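Local coordinates for protein acetamidase (Bacillus halodurans, PDB 2II1) that binds calcium ions and, judged from its family, probably hydrolyses carbon-nitrogen bonds in linear amides, at residues 58-63 with 144-149; 133-138 with 154-159; 166-171 with 217-222. All coordinates share one frame; numbering follows the deposited sequence.

All three contacts are largely buried, but they differ in depth. Contact 2 lies about 3 Å from the chain centre, while contacts 1 and 3 lie about 10 Å from it, with partly exposed residues. Contacts 1 and 2 reach the same sheet, their centres about 8 Å apart, and G147 O accepts from N155 ND2 between them. Contact 3 belongs to the nine-stranded sheet and meets contact 2 through T137 OG1 and P170 O, probably hydrogen-bonded. The chemistry follows the place: one hydrogen bond from a side-chain amide beside a turn in 58-63 with 144-149, backbone pairing and calcium ligation in 133-138 with 154-159, regular strand pairing with apolar flanks in 166-171 with 217-222.

Contact 1 (58-63 with 144-149); sequences NPATGP and INNGTP
N146 carries the tight part of this contact, reaching from a turn across to the start of strand 60-67. Its CG stands anti to the carbonyl carbon and beside the backbone N (chi1 -74°), which directs the amide at the chain opposite. N146 ND2 donates to N58 O at 3.0 Å; the N-H...O angle of 142° shows a bent bond, and the donor sits above the carbonyl plane instead of on a lone pair. The same nitrogen presses on the methyl of A60, with N146 ND2 to A60 CB only 3.2 Å. It also passes A60 N, but both are donors and no bond forms there. N146 CB and N58 CB meet at 3.9 Å. A60 and N146 are both buried and share M14 of strand 13-14 as a neighbour.

The other side is looser and reaches partly exposed residues. N58 has positive phi, and the nitrogen of its amide comes beside G147 by van der Waals contact alone: N58 ND2 is 3.5 Å from G147 CA. N145 turns its own amide back onto its chain, and its side chain makes no contact with 58-63. Past A60, the strand and the turn part company, and T61 OG1 bonds to E33 O instead.

Local bonds fix the shape presented to N58. N145 OD1 accepts from G147 N at 3.1 Å, and T148 N donates to N145 O at 3.1 Å. G147 O in turn receives N155 ND2, the side chain whose OD1 ligates calcium, while the N58 side chain comes within about 4 Å of that of the calcium ligand D182. The arrangement is an Asx turn combined with a type I beta turn, forming second-shell structure beside the calcium site.

Contact 2 (133-138 with 154-159); sequences GVIGTA and GNLDTK. With CA (calcium ion), chain E.
Backbone bonds join the two segments as a short antiparallel pair. I135 and G154 form its hydrogen-bonded pair, with I135 N to G154 O at 3.3 Å and G154 N to I135 O at 2.8 Å, both donors standing above the carbonyl planes. V134 and N155 are the next, non-hydrogen-bonded pair, and V134 CA-H points at G154 O (3.4 Å, 158° at H). An inverse gamma turn centred on N155 then curls the chain, so that G133 O gathers three donors: D157 N at 3.1 Å on a lone pair, a weak bond from L156 N, and water 1.

Metal ligation occupies the far end. N155 OD1, with CG anti to its backbone N, binds calcium at 2.3 Å, and D157 binds it with both oxygens, OD1 at 2.5 Å and OD2 at 2.4 Å. Two waters and D182 complete the shell. N155 ND2 is held by G147 and by metal-bound water 2; N278 donates to D157 OD2 from the second shell.

Apolar contact is slight, I135 CG2 to L156 CD1 at 4.4 Å; V134 CG2 touches the polar N155 OD1, their side chains crossing obliquely. Bidentate binding implies a carboxylate that is probably ionised, its charge countered by the ion and its position consistent with the hold of D157 N on G133 O.

Contact 3 (166-171 with 217-222); sequences TVYLPV and LPALKT
Four backbone hydrogen bonds pair strands 166-170 and 219-221, whose axes run 160° apart in direction. T166 and K221 exchange two, T166 N to K221 O at 2.9 Å and K221 N to T166 O at 3.0 Å, both nearly along the C=O axes. Y168 and A219 exchange the others, Y168 N to A219 O at 2.7 Å and A219 N to Y168 O at 3.1 Å, lying in the carbonyl planes. V167 and L220 are the non-hydrogen-bonded pair between them, with L220 CA close to T166 O in a bent CA-H...O contact.

On the face of T166, Y168, A219 and K221, the Y168 ring (chi1 -56°) lies alongside the neighbouring strand and meets it with its edge, A219 C being in its plane. Its OH ends 3.3 Å from K221 CE, the lysine chain being bent at chi3 as it crosses obliquely. F215 meets the ring edge-to-face.

Apolar side chains close the other end. L217, just before a cis peptide bond to P218, sends CD1 over P170 (3.4 Å to P170 N) and CD2 onto Y168 CB at 3.7 Å. From the side of V167 and L220, L169 CD2 crosses P218 CB at 3.8 Å.

The chemistry implies a pairing held by straight main-chain bonds in the middle of the nine-stranded sheet, with the two prolines supplying apolar contact where the hydrogen bonding stops.

Contact 1 (58-63 with 144-149)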
# COMPACT_ATOMS: atom_id res chain seq x y z
N ASN A 58 -1.66 -23.59 9.53
CA ASN A 58 -1.58 -22.44 10.42
C ASN A 58 -1.34 -22.85 11.89
O ASN A 58 -2.13 -22.50 12.78
CB ASN A 58 -2.82 -21.54 10.24
CG ASN A 58 -2.67 -20.56 9.09
OD1 ASN A 58 -1.64 -19.90 8.96
ND2 ASN A 58 -3.70 -20.47 8.25
N PRO A 59 -0.25 -23.60 12.14
CA PRO A 59 0.16 -23.84 13.51
C PRO A 59 0.85 -22.63 14.12
O PRO A 59 1.66 -21.97 13.46
CB PRO A 59 1.13 -25.01 13.37
CG PRO A 59 1.73 -24.81 12.01
CD PRO A 59 0.63 -24.29 11.18
N ALA A 60 0.51 -22.34 15.38
CA ALA A 60 1.19 -21.32 16.15
C ALA A 60 1.83 -21.99 17.38
O ALA A 60 1.18 -22.79 18.04
CB ALA A 60 0.22 -20.24 16.56
N THR A 61 3.10 -21.68 17.66
CA THR A 61 3.76 -22.10 18.89
C THR A 61 3.27 -21.22 20.05
O THR A 61 3.24 -20.00 19.92
CB THR A 61 5.30 -22.02 18.75
OG1 THR A 61 5.74 -22.89 17.69
CG2 THR A 61 6.00 -22.40 20.07
N GLY A 62 2.87 -21.85 21.15
CA GLY A 62 2.23 -21.15 22.26
C GLY A 62 1.11 -22.01 22.83
O GLY A 62 0.98 -23.18 22.44
N PRO A 63 0.29 -21.45 23.74
CA PRO A 63 0.31 -20.07 24.22
C PRO A 63 1.26 -19.79 25.38
O PRO A 63 1.49 -20.65 26.20
CB PRO A 63 -1.13 -19.79 24.63
CG PRO A 63 -1.81 -21.11 24.72
CD PRO A 63 -0.84 -22.19 24.32
N ILE A 144 -10.78 -17.72 17.70
CA ILE A 144 -10.67 -17.28 16.32
C ILE A 144 -9.57 -18.12 15.68
O ILE A 144 -8.40 -18.06 16.09
CB ILE A 144 -10.38 -15.75 16.24
CG1 ILE A 144 -11.49 -14.97 16.96
CG2 ILE A 144 -10.22 -15.30 14.80
CD1 ILE A 144 -11.44 -13.46 16.87
N ASN A 145 -9.94 -18.89 14.66
CA ASN A 145 -8.91 -19.66 13.93
C ASN A 145 -7.70 -18.81 13.56
O ASN A 145 -7.85 -17.65 13.17
CB ASN A 145 -9.50 -20.30 12.67
CG ASN A 145 -8.58 -21.33 12.05
OD1 ASN A 145 -7.86 -21.04 11.10
ND2 ASN A 145 -8.60 -22.53 12.60
N ASN A 146 -6.51 -19.41 13.64
CA ASN A 146 -5.23 -18.72 13.35
C ASN A 146 -5.18 -18.07 11.97
O ASN A 146 -4.53 -17.04 11.80
CB ASN A 146 -4.00 -19.66 13.49
CG ASN A 146 -3.64 -19.98 14.96
OD1 ASN A 146 -4.31 -19.54 15.89
ND2 ASN A 146 -2.56 -20.76 15.15
N GLY A 147 -5.84 -18.67 10.97
CA GLY A 147 -5.86 -18.10 9.60
C GLY A 147 -6.56 -16.75 9.41
O GLY A 147 -6.46 -16.14 8.34
N THR A 148 -7.27 -16.30 10.44
CA THR A 148 -8.10 -15.10 10.40
C THR A 148 -7.44 -14.06 11.33
O THR A 148 -7.23 -14.36 12.50
CB THR A 148 -9.56 -15.42 10.87
OG1 THR A 148 -10.11 -16.44 10.03
CG2 THR A 148 -10.50 -14.19 10.77
N PRO A 149 -7.09 -12.86 10.80
CA PRO A 149 -6.69 -11.77 11.69
C PRO A 149 -7.90 -11.10 12.36
O PRO A 149 -9.06 -11.29 11.93
CB PRO A 149 -5.91 -10.80 10.77
CG PRO A 149 -6.45 -11.01 9.43
CD PRO A 149 -7.06 -12.43 9.39

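Contact 2 (133-138 with 154-159)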
# COMPACT_ATOMS: atom_id res chain seq x y z
N GLY A 133 4.23 -14.10 10.18
CA GLY A 133 2.91 -13.93 9.58
C GLY A 133 1.75 -13.98 10.57
O GLY A 133 0.75 -13.27 10.39
N VAL A 134 1.85 -14.85 11.55
CA VAL A 134 0.82 -15.09 12.55
C VAL A 134 1.42 -14.76 13.89
O VAL A 134 2.35 -15.43 14.34
CB VAL A 134 0.31 -16.55 12.55
CG1 VAL A 134 -0.48 -16.85 13.81
CG2 VAL A 134 -0.51 -16.83 11.32
N ILE A 135 0.93 -13.69 14.50
CA ILE A 135 1.26 -13.33 15.86
C ILE A 135 -0.01 -12.79 16.52
O ILE A 135 -0.65 -11.91 15.98
CB ILE A 135 2.41 -12.30 15.90
CG1 ILE A 135 2.93 -12.14 17.35
CG2 ILE A 135 1.98 -10.98 15.30
CD1 ILE A 135 4.22 -11.38 17.46
N GLY A 136 -0.39 -13.31 17.70
CA GLY A 136 -1.62 -12.88 18.33
C GLY A 136 -1.76 -13.29 19.77
O GLY A 136 -1.03 -14.16 20.27
N THR A 137 -2.68 -12.60 20.45
CA THR A 137 -3.11 -12.94 21.82
C THR A 137 -4.54 -13.53 21.75
O THR A 137 -5.17 -13.53 20.69
CB THR A 137 -3.05 -11.68 22.72
OG1 THR A 137 -3.90 -10.64 22.20
CG2 THR A 137 -1.60 -11.16 22.83
N ALA A 138 -5.02 -14.05 22.88
CA ALA A 138 -6.34 -14.68 22.93
C ALA A 138 -7.46 -13.64 22.93
O ALA A 138 -7.42 -12.68 23.72
CB ALA A 138 -6.46 -15.58 24.18
N GLY A 154 -3.30 -12.38 15.05
CA GLY A 154 -3.53 -13.55 14.21
C GLY A 154 -2.85 -13.42 12.85
O GLY A 154 -1.74 -12.89 12.76
N ASN A 155 -3.54 -13.85 11.80
CA ASN A 155 -2.99 -13.98 10.44
C ASN A 155 -2.90 -12.61 9.72
O ASN A 155 -3.67 -12.31 8.80
CB ASN A 155 -3.82 -14.98 9.66
CG ASN A 155 -3.08 -15.55 8.50
OD1 ASN A 155 -1.87 -15.35 8.32
ND2 ASN A 155 -3.82 -16.27 7.67
N LEU A 156 -1.95 -11.80 10.19
CA LEU A 156 -1.81 -10.39 9.76
C LEU A 156 -1.03 -10.28 8.46
O LEU A 156 -1.20 -9.30 7.72
CB LEU A 156 -1.08 -9.56 10.86
CG LEU A 156 -1.81 -9.28 12.18
CD1 LEU A 156 -0.97 -8.53 13.21
CD2 LEU A 156 -3.10 -8.50 11.96
N ASP A 157 -0.16 -11.27 8.19
CA ASP A 157 0.76 -11.23 7.06
C ASP A 157 1.27 -9.83 6.72
O ASP A 157 1.09 -9.32 5.60
CB ASP A 157 0.16 -11.98 5.86
CG ASP A 157 -0.00 -13.46 6.13
OD1 ASP A 157 0.81 -14.02 6.90
OD2 ASP A 157 -0.93 -14.08 5.57
N THR A 158 1.94 -9.22 7.70
CA THR A 158 2.46 -7.86 7.62
C THR A 158 3.98 -7.97 7.60
O THR A 158 4.60 -8.46 8.55
CB THR A 158 1.91 -7.01 8.83
OG1 THR A 158 0.50 -6.86 8.66
CG2 THR A 158 2.53 -5.63 8.94
N LYS A 159 4.57 -7.52 6.49
CA LYS A 159 5.99 -7.70 6.25
C LYS A 159 6.88 -6.83 7.12
O LYS A 159 8.09 -7.07 7.23
CB LYS A 159 6.33 -7.53 4.74
CG LYS A 159 6.48 -6.09 4.24
CD LYS A 159 6.89 -6.04 2.77
CE LYS A 159 7.01 -4.60 2.31
NZ LYS A 159 7.49 -4.43 0.91
CA CA E . -0.38 -16.15 6.69
O HOH W 1 2.18 -10.57 10.20
O HOH W 2 -2.22 -16.57 5.30
O HOH W 3 0.92 -17.03 4.80

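Contact 3 (166-171 with 217-222)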
# COMPACT_ATOMS: atom_id res chain seq x y z
N THR A 166 9.07 -3.45 16.87
CA THR A 166 8.27 -3.68 18.08
C THR A 166 6.80 -3.81 17.69
O THR A 166 6.29 -2.95 17.00
CB THR A 166 8.42 -2.49 19.04
OG1 THR A 166 9.80 -2.36 19.39
CG2 THR A 166 7.65 -2.69 20.26
N VAL A 167 6.14 -4.88 18.16
CA VAL A 167 4.75 -5.18 17.87
C VAL A 167 3.96 -4.89 19.13
O VAL A 167 4.40 -5.22 20.23
CB VAL A 167 4.55 -6.68 17.54
CG1 VAL A 167 3.10 -6.94 17.12
CG2 VAL A 167 5.50 -7.10 16.48
N TYR A 168 2.79 -4.30 18.99
CA TYR A 168 1.89 -4.09 20.14
C TYR A 168 0.56 -4.83 19.95
O TYR A 168 -0.13 -4.57 19.00
CB TYR A 168 1.62 -2.61 20.35
CG TYR A 168 2.86 -1.75 20.52
CD1 TYR A 168 3.50 -1.20 19.42
CD2 TYR A 168 3.37 -1.46 21.78
CE1 TYR A 168 4.64 -0.40 19.56
CE2 TYR A 168 4.51 -0.66 21.94
CZ TYR A 168 5.13 -0.14 20.81
OH TYR A 168 6.25 0.65 20.94
N LEU A 169 0.23 -5.75 20.88
CA LEU A 169 -1.04 -6.53 20.87
C LEU A 169 -1.85 -6.31 22.16
O LEU A 169 -1.26 -5.99 23.19
CB LEU A 169 -0.76 -8.03 20.74
CG LEU A 169 -0.15 -8.49 19.43
CD1 LEU A 169 0.19 -9.97 19.54
CD2 LEU A 169 -1.11 -8.17 18.26
N PRO A 170 -3.19 -6.49 22.12
CA PRO A 170 -4.00 -6.30 23.31
C PRO A 170 -3.84 -7.47 24.28
O PRO A 170 -3.57 -8.61 23.87
CB PRO A 170 -5.42 -6.25 22.76
CG PRO A 170 -5.35 -7.13 21.56
CD PRO A 170 -4.02 -6.91 20.97
N VAL A 171 -3.97 -7.18 25.56
CA VAL A 171 -4.19 -8.21 26.57
C VAL A 171 -5.67 -8.14 26.90
O VAL A 171 -6.14 -7.16 27.50
CB VAL A 171 -3.37 -7.93 27.85
CG1 VAL A 171 -3.74 -8.92 29.00
CG2 VAL A 171 -1.92 -8.02 27.53
N LEU A 217 -4.99 -1.13 18.61
CA LEU A 217 -4.12 -2.27 18.38
C LEU A 217 -4.78 -3.17 17.31
O LEU A 217 -5.97 -3.12 17.16
CB LEU A 217 -3.97 -3.03 19.71
CG LEU A 217 -3.36 -2.29 20.89
CD1 LEU A 217 -3.32 -3.14 22.17
CD2 LEU A 217 -1.98 -1.92 20.49
N PRO A 218 -4.00 -4.01 16.58
CA PRO A 218 -2.56 -4.11 16.68
C PRO A 218 -1.84 -2.91 16.15
O PRO A 218 -2.41 -2.13 15.37
CB PRO A 218 -2.24 -5.38 15.87
CG PRO A 218 -3.57 -6.12 15.79
CD PRO A 218 -4.55 -5.03 15.67
N ALA A 219 -0.58 -2.77 16.53
CA ALA A 219 0.22 -1.70 15.99
C ALA A 219 1.68 -2.09 16.00
O ALA A 219 2.11 -3.02 16.69
CB ALA A 219 0.00 -0.41 16.79
N LEU A 220 2.45 -1.34 15.25
CA LEU A 220 3.87 -1.57 15.25
C LEU A 220 4.70 -0.31 15.06
O LEU A 220 4.25 0.68 14.50
CB LEU A 220 4.20 -2.67 14.20
CG LEU A 220 4.08 -2.42 12.71
CD1 LEU A 220 5.35 -1.59 12.33
CD2 LEU A 220 4.03 -3.75 11.94
N LYS A 221 5.94 -0.40 15.52
CA LYS A 221 6.96 0.64 15.34
C LYS A 221 8.22 -0.03 14.81
O LYS A 221 8.62 -1.07 15.35
CB LYS A 221 7.17 1.37 16.66
CG LYS A 221 8.52 2.05 16.85
CD LYS A 221 8.55 2.85 18.12
CE LYS A 221 8.78 1.98 19.36
NZ LYS A 221 9.51 2.73 20.46
N THR A 222 8.77 0.52 13.72
CA THR A 222 10.03 0.11 13.13
C THR A 222 11.09 1.10 13.63
O THR A 222 10.81 1.91 14.50
CB THR A 222 9.98 0.15 11.59
OG1 THR A 222 9.77 1.51 11.15
CG2 THR A 222 8.85 -0.75 11.06